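Local coordinates for takeout-like protein 1 (Epiphyas postvittana, PDB 3E8T) that probably carries hydrophobic ligands in insects, and holds ubiquinone-8 along its interior, at residues H34-M39 / F202-H207; S52-T57 / Y97-R102; P107-G112 / N162-N167. All coordinates share one frame; numbering follows the deposited sequence.

Interaction 1. Residues H34-M39 / F202-H207; sequences HGVEVM and FKNIKH. With UQ8 (Ubiquinone-8), chain B.
The loop 34-39 runs alongside helix 182-211 without regular structure of its own. The backbones come closest at Val36 and Asn204, whose CA atoms are 5.6 Å apart. Within the loop region itself, Gly35 and Val36 fit a G1 beta bulge, and the positive phi of Gly35 (79°) favours a glycine. A CB on Gly35 would clash with the His207 ring. This is a loop-on-helix contact of the juvenile hormone binding protein fold, where the long helix lies against the curved sheet. Asn204 holds the middle of it. Its CG lies beside the backbone N (chi1 -81°), and its amide reaches across to Glu37 with both ends. Asn204 OD1 accepts from Glu37 N at 2.9 Å, with the donor above the carbonyl plane. Asn204 ND2 gives a nearly straight bond (174°) to Glu37 OE1, also at 2.9 Å, on the anti lone pair of that oxygen. A water links OD1 to Gly35 O, so four hydrogen bonds hold the buried amide: OD1 takes Glu37 N and the water, and ND2 gives to Glu37 OE1 and to Lys200 O within the helix. An alanine here would remove both bonds to Glu37, the one to Lys200 O and the water link, and would probably loosen the loop from the helix. Lys203 NZ makes a long salt bridge to Glu37 OE1. On the apolar side, Met39 SD lies 3.9 Å from Asn204 CB, while Val36 and Met39 also pack on Phe27 of helix 13-28. The CB of Ile205 points away from the loop, and its CD1 meets UQ8 C12 at 3.5 Å. One turn on from Asn204, the His207 ring meets the loop edge-on: NE2 donates to His34 O at 2.7 Å, with the oxygen almost in the ring plane.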
loop_
_atom_site.group_PDB
_atom_site.type_symbol
_atom_site.label_atom_id
_atom_site.label_comp_id
_atom_site.label_asym_id
_atom_site.label_seq_id
_atom_site.Cartn_x
_atom_site.Cartn_y
_atom_site.Cartn_z
ATOM N N HIS A 34 9.431 -14.133 -13.301
ATOM C CA HIS A 34 9.849 -12.803 -13.725
ATOM C C HIS A 34 10.373 -11.973 -12.587
ATOM O O HIS A 34 10.678 -10.795 -12.783
ATOM C CB HIS A 34 8.666 -12.073 -14.356
ATOM C CG HIS A 34 8.268 -12.655 -15.668
ATOM N ND1 HIS A 34 8.845 -12.242 -16.845
ATOM C CD2 HIS A 34 7.474 -13.697 -15.975
ATOM C CE1 HIS A 34 8.368 -12.968 -17.840
ATOM N NE2 HIS A 34 7.542 -13.866 -17.342
ATOM N N GLY A 35 10.449 -12.551 -11.393
ATOM C CA GLY A 35 10.961 -11.820 -10.239
ATOM C C GLY A 35 9.962 -10.861 -9.607
ATOM O O GLY A 35 10.388 -9.944 -8.912
ATOM N N VAL A 36 8.668 -11.052 -9.864
ATOM C CA VAL A 36 7.602 -10.203 -9.301
ATOM C C VAL A 36 6.952 -10.965 -8.169
ATOM O O VAL A 36 6.308 -11.996 -8.384
ATOM C CB VAL A 36 6.573 -9.769 -10.369
ATOM C CG1 VAL A 36 5.456 -8.979 -9.717
ATOM C CG2 VAL A 36 7.251 -8.965 -11.474
ATOM N N GLU A 37 7.101 -10.407 -6.978
ATOM C CA GLU A 37 6.639 -11.023 -5.767
ATOM C C GLU A 37 5.110 -10.951 -5.641
ATOM O O GLU A 37 4.471 -10.122 -6.275
ATOM C CB GLU A 37 7.297 -10.291 -4.596
ATOM C CG GLU A 37 8.837 -10.303 -4.665
ATOM C CD GLU A 37 9.529 -9.412 -3.626
ATOM O OE1 GLU A 37 9.405 -8.162 -3.668
ATOM O OE2 GLU A 37 10.210 -9.967 -2.734
ATOM N N VAL A 38 4.513 -11.840 -4.860
ATOM C CA VAL A 38 3.089 -11.784 -4.586
ATOM C C VAL A 38 2.774 -10.501 -3.799
ATOM O O VAL A 38 3.454 -10.152 -2.844
ATOM C CB VAL A 38 2.634 -12.990 -3.769
ATOM C CG1 VAL A 38 1.143 -12.925 -3.428
ATOM C CG2 VAL A 38 3.024 -14.299 -4.452
ATOM N N MET A 39 1.754 -9.771 -4.223
ATOM C CA MET A 39 1.356 -8.518 -3.565
ATOM C C MET A 39 -0.009 -8.574 -2.937
ATOM O O MET A 39 -0.472 -7.584 -2.389
ATOM C CB MET A 39 1.486 -7.338 -4.528
ATOM C CG MET A 39 2.950 -6.998 -4.795
ATOM S SD MET A 39 3.262 -6.033 -6.247
ATOM C CE MET A 39 3.290 -7.326 -7.518
ATOM N N PHE A 202 6.161 -0.569 -5.366
ATOM C CA PHE A 202 6.843 0.226 -6.369
ATOM C C PHE A 202 8.017 -0.509 -6.982
ATOM O O PHE A 202 8.233 -0.489 -8.196
ATOM C CB PHE A 202 7.326 1.547 -5.744
ATOM C CG PHE A 202 8.044 2.444 -6.693
ATOM C CD1 PHE A 202 7.351 3.213 -7.600
ATOM C CD2 PHE A 202 9.420 2.494 -6.686
ATOM C CE1 PHE A 202 8.042 4.044 -8.461
ATOM C CE2 PHE A 202 10.093 3.312 -7.555
ATOM C CZ PHE A 202 9.391 4.085 -8.422
ATOM N N LYS A 203 8.838 -1.138 -6.149
ATOM C CA LYS A 203 9.985 -1.852 -6.668
ATOM C C LYS A 203 9.538 -2.935 -7.662
ATOM O O LYS A 203 10.169 -3.144 -8.694
ATOM C CB LYS A 203 10.783 -2.442 -5.520
ATOM C CG LYS A 203 12.020 -3.182 -5.905
ATOM C CD LYS A 203 12.610 -3.795 -4.693
ATOM C CE LYS A 203 11.831 -5.023 -4.295
ATOM N NZ LYS A 203 11.763 -5.170 -2.817
ATOM N N ASN A 204 8.455 -3.649 -7.357
ATOM C CA ASN A 204 7.947 -4.695 -8.239
ATOM C C ASN A 204 7.374 -4.168 -9.539
ATOM O O ASN A 204 7.659 -4.714 -10.620
ATOM C CB ASN A 204 6.963 -5.561 -7.472
ATOM C CG ASN A 204 7.677 -6.598 -6.615
ATOM O OD1 ASN A 204 8.063 -7.657 -7.106
ATOM N ND2 ASN A 204 7.859 -6.309 -5.336
ATOM N N ILE A 205 6.590 -3.100 -9.481
ATOM C CA ILE A 205 6.073 -2.508 -10.738
ATOM C C ILE A 205 7.219 -1.954 -11.595
ATOM O O ILE A 205 7.234 -2.144 -12.828
ATOM C CB ILE A 205 5.018 -1.429 -10.509
ATOM C CG1 ILE A 205 3.869 -1.909 -9.627
ATOM C CG2 ILE A 205 4.510 -0.900 -11.831
ATOM C CD1 ILE A 205 3.033 -0.684 -9.058
ATOM N N LYS A 206 8.160 -1.274 -10.963
ATOM C CA LYS A 206 9.326 -0.758 -11.667
ATOM C C LYS A 206 10.087 -1.861 -12.383
ATOM O O LYS A 206 10.447 -1.736 -13.561
ATOM C CB LYS A 206 10.235 -0.023 -10.706
ATOM C CG LYS A 206 11.511 0.455 -11.296
ATOM C CD LYS A 206 12.295 1.294 -10.280
ATOM C CE LYS A 206 13.726 1.546 -10.668
ATOM N NZ LYS A 206 13.900 2.226 -11.963
ATOM N N HIS A 207 10.338 -2.946 -11.688
ATOM C CA HIS A 207 11.023 -4.090 -12.266
ATOM C C HIS A 207 10.268 -4.656 -13.453
ATOM O O HIS A 207 10.869 -4.973 -14.517
ATOM C CB HIS A 207 11.141 -5.153 -11.162
ATOM C CG HIS A 207 11.696 -6.450 -11.627
ATOM N ND1 HIS A 207 13.006 -6.607 -12.025
ATOM C CD2 HIS A 207 11.097 -7.648 -11.781
ATOM C CE1 HIS A 207 13.190 -7.871 -12.378
ATOM N NE2 HIS A 207 12.041 -8.515 -12.264
HETATM C C45 UQ8 B . -0.599 -0.633 18.094
HETATM C C44 UQ8 B . -1.174 0.784 18.037
HETATM C C46 UQ8 B . -1.819 1.100 19.360
HETATM C C43 UQ8 B . -2.166 0.981 16.906
HETATM C C42 UQ8 B . -1.642 0.385 15.590
HETATM C C41 UQ8 B . -0.486 1.234 15.077
HETATM C C39 UQ8 B . -0.624 1.458 13.587
HETATM C C40 UQ8 B . 0.486 1.062 12.615
HETATM C C38 UQ8 B . -1.733 2.095 13.100
HETATM C C37 UQ8 B . -1.972 2.348 11.757
HETATM C C36 UQ8 B . -3.438 2.772 11.677
HETATM C C34 UQ8 B . -3.938 2.922 10.252
HETATM C C35 UQ8 B . -5.307 3.107 10.121
HETATM C C33 UQ8 B . -3.075 2.795 9.166
HETATM C C32 UQ8 B . -3.359 2.938 7.811
HETATM C C31 UQ8 B . -2.325 2.098 7.014
HETATM C C29 UQ8 B . -2.418 2.296 5.508
HETATM C C30 UQ8 B . -2.582 3.730 4.911
HETATM C C28 UQ8 B . -2.360 1.193 4.663
HETATM C C27 UQ8 B . -2.437 1.239 3.276
HETATM C C26 UQ8 B . -1.642 0.099 2.625
HETATM C C24 UQ8 B . -1.933 0.021 1.122
HETATM C C25 UQ8 B . -3.315 -0.427 0.615
HETATM C C23 UQ8 B . -0.948 0.366 0.222
HETATM C C22 UQ8 B . -1.033 0.347 -1.173
HETATM C C21 UQ8 B . 0.218 0.956 -1.805
HETATM C C19 UQ8 B . 0.094 1.307 -3.288
HETATM C C20 UQ8 B . 1.310 2.068 -3.814
HETATM C C18 UQ8 B . -0.280 0.107 -4.169
HETATM C C17 UQ8 B . -0.295 0.485 -5.657
HETATM C C16 UQ8 B . -1.103 -0.501 -6.518
HETATM C C14 UQ8 B . -0.754 -0.274 -7.985
HETATM C C15 UQ8 B . -0.551 1.167 -8.489
HETATM C C13 UQ8 B . -0.585 -1.342 -8.863
HETATM C C12 UQ8 B . -0.245 -1.171 -10.203
HETATM C C11 UQ8 B . -0.749 -2.306 -11.118
HETATM C C9 UQ8 B . -0.914 -1.827 -12.572
HETATM C C10 UQ8 B . -0.143 -0.526 -12.853
HETATM C C8 UQ8 B . -0.472 -2.946 -13.511
HETATM C C7 UQ8 B . 0.834 -2.629 -14.246
HETATM C C6 UQ8 B . 0.631 -1.755 -15.508
HETATM C C1 UQ8 B . 1.501 -0.684 -15.746
HETATM C C1M UQ8 B . 2.520 -0.442 -14.826
HETATM C C2 UQ8 B . 1.364 0.141 -16.869
HETATM O O2 UQ8 B . 2.134 1.082 -17.080
HETATM C C3 UQ8 B . 0.351 -0.100 -17.784
HETATM O O3 UQ8 B . 0.220 0.703 -18.877
HETATM C C3M UQ8 B . 1.070 0.244 -19.927
HETATM C C4 UQ8 B . -0.534 -1.151 -17.573
HETATM O O4 UQ8 B . -1.526 -1.373 -18.485
HETATM C C4M UQ8 B . -2.291 -0.178 -18.703
HETATM C C5 UQ8 B . -0.396 -1.971 -16.443
HETATM O O5 UQ8 B . -1.189 -2.903 -16.288
HETATM O O HOH W 1 10.790 -7.176 -8.237
#

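Interaction 2. Residues S52-T57 / Y97-R102; sequences SGLQFT and YTAGGR. With UQ8 (Ubiquinone-8), chain B.
Strands 54-77 and 82-100 form a long antiparallel hairpin, and this contact lies at its open end. Their short segments run 4.7 Å apart at 168°. Gln55 and Gly100 form a hydrogen-bonded pair, as do Thr57 and Thr98. Each pair has two backbone N-H to O bonds. The Leu54-Gly101 and Phe56-Ala99 pairs are non-hydrogen-bonded. Arg102 N adds one more bond, to Gly53 O, as the chain turns a corner at Gly101.

On one face the two threonine side chains cross obliquely and their hydroxyls meet, Thr57 OG1 to Thr98 OG1 at 2.6 Å. Both OG1 atoms sit between the backbone N and the carbonyl carbon (chi1 70° and 72°), which brings them together. A water also bonds Thr98 OG1, with a weak bond to Gln55 O.

Phe56 and Ala99 occupy the other face. The Phe56 ring stands with CG anti to its backbone N, and it touches the ubiquinone tail in two ways. Its CE1 is 3.4 Å from UQ8 C45, and UQ8 C40 lies over one ring face. The Tyr97 side chain crosses Phe56 at about a right angle, with Tyr97 CB 3.7 Å from Phe56 CE1. Leu54 CD2 approaches UQ8 C44 at 4.0 Å.

At the turn, the Arg102 guanidinium lays one face over Ser52 O and Gly53 CA, while its NH1 bonds Leu104 O. Another water bridges Ser52 O and Arg102 O. A threonine face turned away from the ligand and an aromatic-aliphatic face lining the isoprenoid tail mark this as a wall of the ubiquinone pocket, built by an antiparallel hairpin.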
loop_
_atom_site.group_PDB
_atom_site.type_symbol
_atom_site.label_atom_id
_atom_site.label_comp_id
_atom_site.label_asym_id
_atom_site.label_seq_id
_atom_site.Cartn_x
_atom_site.Cartn_y
_atom_site.Cartn_z
ATOM N N SER A 52 5.018 10.291 17.825
ATOM C CA SER A 52 3.971 10.821 18.661
ATOM C C SER A 52 3.853 10.125 20.012
ATOM O O SER A 52 2.779 10.060 20.582
ATOM C CB SER A 52 2.653 10.837 17.939
ATOM O OG SER A 52 2.733 11.777 16.863
ATOM N N GLY A 53 4.969 9.614 20.523
ATOM C CA GLY A 53 4.960 8.925 21.794
ATOM C C GLY A 53 4.718 7.414 21.749
ATOM O O GLY A 53 4.821 6.792 22.794
ATOM N N LEU A 54 4.393 6.877 20.583
ATOM C CA LEU A 54 4.159 5.454 20.405
ATOM C C LEU A 54 5.393 4.793 19.820
ATOM O O LEU A 54 5.877 5.216 18.765
ATOM C CB LEU A 54 2.962 5.206 19.463
ATOM C CG LEU A 54 2.692 3.754 19.125
ATOM C CD1 LEU A 54 2.275 2.959 20.344
ATOM C CD2 LEU A 54 1.570 3.673 18.048
ATOM N N GLN A 55 5.864 3.743 20.479
ATOM C CA GLN A 55 6.854 2.858 19.917
ATOM C C GLN A 55 6.187 1.578 19.445
ATOM O O GLN A 55 5.563 0.889 20.243
ATOM C CB GLN A 55 7.928 2.523 20.928
ATOM C CG GLN A 55 8.759 3.738 21.318
ATOM C CD GLN A 55 8.127 4.600 22.374
ATOM O OE1 GLN A 55 7.691 4.126 23.403
ATOM N NE2 GLN A 55 8.055 5.910 22.098
ATOM N N PHE A 56 6.291 1.288 18.154
ATOM C CA PHE A 56 5.583 0.181 17.537
ATOM C C PHE A 56 6.509 -0.631 16.664
ATOM O O PHE A 56 7.353 -0.065 15.977
ATOM C CB PHE A 56 4.476 0.761 16.653
ATOM C CG PHE A 56 3.596 -0.257 15.991
ATOM C CD1 PHE A 56 2.547 -0.849 16.675
ATOM C CD2 PHE A 56 3.829 -0.600 14.641
ATOM C CE1 PHE A 56 1.720 -1.838 15.979
ATOM C CE2 PHE A 56 3.016 -1.525 13.991
ATOM C CZ PHE A 56 2.000 -2.110 14.680
ATOM N N THR A 57 6.347 -1.953 16.692
ATOM C CA THR A 57 7.029 -2.823 15.768
ATOM C C THR A 57 6.013 -3.774 15.141
ATOM O O THR A 57 5.017 -4.155 15.783
ATOM C CB THR A 57 8.143 -3.631 16.421
ATOM O OG1 THR A 57 7.599 -4.608 17.293
ATOM C CG2 THR A 57 9.122 -2.757 17.164
ATOM N N TYR A 97 2.908 -7.768 16.546
ATOM C CA TYR A 97 3.236 -6.393 16.921
ATOM C C TYR A 97 3.784 -6.315 18.332
ATOM O O TYR A 97 3.559 -7.184 19.164
ATOM C CB TYR A 97 1.960 -5.462 16.853
ATOM C CG TYR A 97 1.093 -5.549 18.080
ATOM C CD1 TYR A 97 1.213 -4.618 19.078
ATOM C CD2 TYR A 97 0.240 -6.599 18.291
ATOM C CE1 TYR A 97 0.555 -4.763 20.251
ATOM C CE2 TYR A 97 -0.403 -6.746 19.491
ATOM C CZ TYR A 97 -0.228 -5.824 20.468
ATOM O OH TYR A 97 -0.845 -5.960 21.681
ATOM N N THR A 98 4.497 -5.208 18.547
ATOM C CA THR A 98 4.770 -4.758 19.902
ATOM C C THR A 98 4.406 -3.295 19.989
ATOM O O THR A 98 4.493 -2.563 18.992
ATOM C CB THR A 98 6.198 -4.991 20.416
ATOM O OG1 THR A 98 7.092 -4.097 19.764
ATOM C CG2 THR A 98 6.642 -6.433 20.254
ATOM N N ALA A 99 3.979 -2.870 21.169
ATOM C CA ALA A 99 3.648 -1.487 21.407
ATOM C C ALA A 99 4.154 -1.088 22.791
ATOM O O ALA A 99 4.040 -1.842 23.771
ATOM C CB ALA A 99 2.139 -1.287 21.304
ATOM N N GLY A 100 4.604 0.171 22.894
ATOM C CA GLY A 100 4.989 0.750 24.140
ATOM C C GLY A 100 4.822 2.261 24.069
ATOM O O GLY A 100 4.639 2.817 22.990
ATOM N N GLY A 101 4.918 2.921 25.209
ATOM C CA GLY A 101 4.793 4.369 25.237
ATOM C C GLY A 101 3.332 4.741 25.457
ATOM O O GLY A 101 2.657 4.288 26.395
ATOM N N ARG A 102 2.796 5.534 24.544
ATOM C CA ARG A 102 1.420 5.969 24.659
ATOM C C ARG A 102 0.793 6.070 23.290
ATOM O O ARG A 102 1.473 6.228 22.273
ATOM C CB ARG A 102 1.251 7.296 25.307
ATOM C CG ARG A 102 1.942 8.344 24.653
ATOM C CD ARG A 102 1.734 9.778 25.331
ATOM N NE ARG A 102 2.597 10.748 24.660
ATOM C CZ ARG A 102 2.320 11.381 23.532
ATOM N NH1 ARG A 102 1.127 11.323 22.967
ATOM N NH2 ARG A 102 3.243 12.184 22.990
HETATM C C45 UQ8 B . -0.599 -0.633 18.094
HETATM C C44 UQ8 B . -1.174 0.784 18.037
HETATM C C46 UQ8 B . -1.819 1.100 19.360
HETATM C C43 UQ8 B . -2.166 0.981 16.906
HETATM C C42 UQ8 B . -1.642 0.385 15.590
HETATM C C41 UQ8 B . -0.486 1.234 15.077
HETATM C C39 UQ8 B . -0.624 1.458 13.587
HETATM C C40 UQ8 B . 0.486 1.062 12.615
HETATM C C38 UQ8 B . -1.733 2.095 13.100
HETATM C C37 UQ8 B . -1.972 2.348 11.757
HETATM C C36 UQ8 B . -3.438 2.772 11.677
HETATM C C34 UQ8 B . -3.938 2.922 10.252
HETATM C C35 UQ8 B . -5.307 3.107 10.121
HETATM C C33 UQ8 B . -3.075 2.795 9.166
HETATM C C32 UQ8 B . -3.359 2.938 7.811
HETATM C C31 UQ8 B . -2.325 2.098 7.014
HETATM C C29 UQ8 B . -2.418 2.296 5.508
HETATM C C30 UQ8 B . -2.582 3.730 4.911
HETATM C C28 UQ8 B . -2.360 1.193 4.663
HETATM C C27 UQ8 B . -2.437 1.239 3.276
HETATM C C26 UQ8 B . -1.642 0.099 2.625
HETATM C C24 UQ8 B . -1.933 0.021 1.122
HETATM C C25 UQ8 B . -3.315 -0.427 0.615
HETATM C C23 UQ8 B . -0.948 0.366 0.222
HETATM C C22 UQ8 B . -1.033 0.347 -1.173
HETATM C C21 UQ8 B . 0.218 0.956 -1.805
HETATM C C19 UQ8 B . 0.094 1.307 -3.288
HETATM C C20 UQ8 B . 1.310 2.068 -3.814
HETATM C C18 UQ8 B . -0.280 0.107 -4.169
HETATM C C17 UQ8 B . -0.295 0.485 -5.657
HETATM C C16 UQ8 B . -1.103 -0.501 -6.518
HETATM C C14 UQ8 B . -0.754 -0.274 -7.985
HETATM C C15 UQ8 B . -0.551 1.167 -8.489
HETATM C C13 UQ8 B . -0.585 -1.342 -8.863
HETATM C C12 UQ8 B . -0.245 -1.171 -10.203
HETATM C C11 UQ8 B . -0.749 -2.306 -11.118
HETATM C C9 UQ8 B . -0.914 -1.827 -12.572
HETATM C C10 UQ8 B . -0.143 -0.526 -12.853
HETATM C C8 UQ8 B . -0.472 -2.946 -13.511
HETATM C C7 UQ8 B . 0.834 -2.629 -14.246
HETATM C C6 UQ8 B . 0.631 -1.755 -15.508
HETATM C C1 UQ8 B . 1.501 -0.684 -15.746
HETATM C C1M UQ8 B . 2.520 -0.442 -14.826
HETATM C C2 UQ8 B . 1.364 0.141 -16.869
HETATM O O2 UQ8 B . 2.134 1.082 -17.080
HETATM C C3 UQ8 B . 0.351 -0.100 -17.784
HETATM O O3 UQ8 B . 0.220 0.703 -18.877
HETATM C C3M UQ8 B . 1.070 0.244 -19.927
HETATM C C4 UQ8 B . -0.534 -1.151 -17.573
HETATM O O4 UQ8 B . -1.526 -1.373 -18.485
HETATM C C4M UQ8 B . -2.291 -0.178 -18.703
HETATM C C5 UQ8 B . -0.396 -1.971 -16.443
HETATM O O5 UQ8 B . -1.189 -2.903 -16.288
HETATM O O HOH W 2 0.753 8.350 20.611
HETATM O O HOH W 3 7.273 -1.461 20.715
#

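Interaction 3. Residues P107-G112 / N162-N167; sequences PITGDG and NLFNGN
Phe164, Thr109 and Asn162 bury the most surface where the loop 162-167 meets strand 106-111. Phe164 has a positive phi (54°), and its CB points away from the strand. CG lies beside its own backbone N (chi1 -57°), which swings the ring back over the strand. Thr109 O sits above the centre of one ring face. The same oxygen accepts from Phe164 N at 2.9 Å, with the donor above the carbonyl plane. At the ring edge, CZ meets Pro107 O at 3.3 Å. Thr109 OG1 lies 3.8 Å from Phe164 CA, alongside the loop backbone.

Asn162 works at the other end. Its CG is anti to the backbone N (chi1 -166°), and ND2 donates to Asp111 O at 2.8 Å, nearly in both the amide and carbonyl planes. Asp111 N returns a weak bond to Asn162 O. Between the Phe164-Thr109 and Asp111-Asn162 backbone bonds, Gly110 and Leu163 form a single bridge, their CA atoms 4.0 Å apart; a CB on Gly110 would clash with Leu163 CD2. Ile108 CD1 packs on Leu163 CD2 at 3.9 Å, and the Ile108 side chain also touches UQ8.

The side chains of Leu163 and Phe164 also pack on helix 168-180, where Asn167 is the N-cap, its OD1 bonded to Leu170 N. The contact is a strand-to-loop beta bridge leading into a capped helix, beside the tail end of the ligand pocket.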
loop_
_atom_site.group_PDB
_atom_site.type_symbol
_atom_site.label_atom_id
_atom_site.label_comp_id
_atom_site.label_asym_id
_atom_site.label_seq_id
_atom_site.Cartn_x
_atom_site.Cartn_y
_atom_site.Cartn_z
ATOM N N PRO A 107 -1.576 5.379 28.079
ATOM C CA PRO A 107 -0.415 4.507 28.037
ATOM C C PRO A 107 -0.740 3.192 27.318
ATOM O O PRO A 107 -1.890 2.712 27.423
ATOM C CB PRO A 107 -0.085 4.278 29.510
ATOM C CG PRO A 107 -0.904 5.244 30.255
ATOM C CD PRO A 107 -2.047 5.672 29.428
ATOM N N ILE A 108 0.277 2.593 26.708
ATOM C CA ILE A 108 0.078 1.295 26.051
ATOM C C ILE A 108 1.269 0.422 26.280
ATOM O O ILE A 108 2.400 0.868 26.248
ATOM C CB ILE A 108 -0.243 1.458 24.527
ATOM C CG1 ILE A 108 -0.733 0.150 23.918
ATOM C CG2 ILE A 108 0.968 2.063 23.768
ATOM C CD1 ILE A 108 -1.387 0.319 22.576
ATOM N N THR A 109 0.979 -0.874 26.446
ATOM C CA THR A 109 1.992 -1.905 26.249
ATOM C C THR A 109 1.278 -3.095 25.612
ATOM O O THR A 109 0.122 -3.370 25.892
ATOM C CB THR A 109 2.699 -2.396 27.517
ATOM O OG1 THR A 109 1.731 -2.960 28.422
ATOM C CG2 THR A 109 3.583 -1.317 28.162
ATOM N N GLY A 110 1.998 -3.792 24.739
ATOM C CA GLY A 110 1.458 -5.024 24.186
ATOM C C GLY A 110 2.499 -5.757 23.391
ATOM O O GLY A 110 3.457 -5.173 22.921
ATOM N N ASP A 111 2.289 -7.052 23.221
ATOM C CA ASP A 111 3.158 -7.917 22.428
ATOM C C ASP A 111 2.330 -9.112 22.017
ATOM O O ASP A 111 2.034 -9.975 22.821
ATOM C CB ASP A 111 4.344 -8.368 23.273
ATOM C CG ASP A 111 5.372 -9.158 22.484
ATOM O OD1 ASP A 111 5.031 -9.729 21.448
ATOM O OD2 ASP A 111 6.560 -9.205 22.900
ATOM N N GLY A 112 1.894 -9.091 20.773
ATOM C CA GLY A 112 0.920 -10.051 20.344
ATOM C C GLY A 112 0.641 -10.001 18.870
ATOM O O GLY A 112 1.522 -9.642 18.100
ATOM N N ASN A 162 -2.958 -9.581 23.543
ATOM C CA ASN A 162 -2.004 -9.430 24.637
ATOM C C ASN A 162 -1.556 -7.996 24.822
ATOM O O ASN A 162 -0.383 -7.722 25.118
ATOM C CB ASN A 162 -0.819 -10.329 24.439
ATOM C CG ASN A 162 0.046 -10.463 25.692
ATOM O OD1 ASN A 162 -0.493 -10.550 26.797
ATOM N ND2 ASN A 162 1.348 -10.511 25.513
ATOM N N LEU A 163 -2.521 -7.074 24.791
ATOM C CA LEU A 163 -2.286 -5.772 25.403
ATOM C C LEU A 163 -2.251 -5.949 26.913
ATOM O O LEU A 163 -2.979 -6.758 27.487
ATOM C CB LEU A 163 -3.435 -4.805 25.065
ATOM C CG LEU A 163 -3.543 -4.350 23.596
ATOM C CD1 LEU A 163 -4.884 -3.713 23.379
ATOM C CD2 LEU A 163 -2.391 -3.389 23.257
ATOM N N PHE A 164 -1.428 -5.142 27.559
ATOM C CA PHE A 164 -1.472 -4.974 29.020
ATOM C C PHE A 164 -1.373 -6.273 29.785
ATOM O O PHE A 164 -2.101 -6.514 30.764
ATOM C CB PHE A 164 -2.729 -4.221 29.494
ATOM C CG PHE A 164 -2.865 -2.863 28.851
ATOM C CD1 PHE A 164 -2.029 -1.843 29.189
ATOM C CD2 PHE A 164 -3.784 -2.652 27.857
ATOM C CE1 PHE A 164 -2.099 -0.626 28.540
ATOM C CE2 PHE A 164 -3.880 -1.455 27.246
ATOM C CZ PHE A 164 -3.043 -0.428 27.573
ATOM N N ASN A 165 -0.480 -7.124 29.335
ATOM C CA ASN A 165 -0.225 -8.353 30.107
ATOM C C ASN A 165 -1.442 -9.220 30.227
ATOM O O ASN A 165 -1.578 -9.979 31.188
ATOM C CB ASN A 165 0.322 -8.031 31.526
ATOM C CG ASN A 165 1.388 -6.887 31.509
ATOM O OD1 ASN A 165 1.157 -5.719 31.950
ATOM N ND2 ASN A 165 2.539 -7.216 31.000
ATOM N N GLY A 166 -2.329 -9.151 29.258
ATOM C CA GLY A 166 -3.525 -9.977 29.295
ATOM C C GLY A 166 -4.689 -9.443 30.095
ATOM O O GLY A 166 -5.707 -10.128 30.261
ATOM N N ASN A 167 -4.577 -8.212 30.614
ATOM C CA ASN A 167 -5.627 -7.655 31.437
ATOM C C ASN A 167 -6.846 -7.239 30.623
ATOM O O ASN A 167 -6.773 -6.318 29.805
ATOM C CB ASN A 167 -5.067 -6.441 32.203
ATOM C CG ASN A 167 -6.024 -5.853 33.172
ATOM O OD1 ASN A 167 -6.956 -5.176 32.860
ATOM N ND2 ASN A 167 -5.773 -6.167 34.444
#

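Overall arrangement
From the N terminus, the chain leaves helix 13-28 and enters 34-39, the first half of interaction 1. That contact closes last, at helix 182-211, so interactions 2 and 3 both fall within its loop. Interaction 2 closes the hairpin of strands 54-77 and 82-100. Interaction 3 then opens at strand 106-111 and closes at the loop before helix 168-180, so 2 and 3 follow in series. They touch, with centres about 11 Å apart: Gly101 O and Ile108 N, and Tyr97 N and Gly112 O, are probably hydrogen-bonded. Interaction 1 lies about 31 Å from interaction 2 between centres. Ubiquinone-8 spans the gap, from Ile205 to Leu54, Phe56 and Ile108.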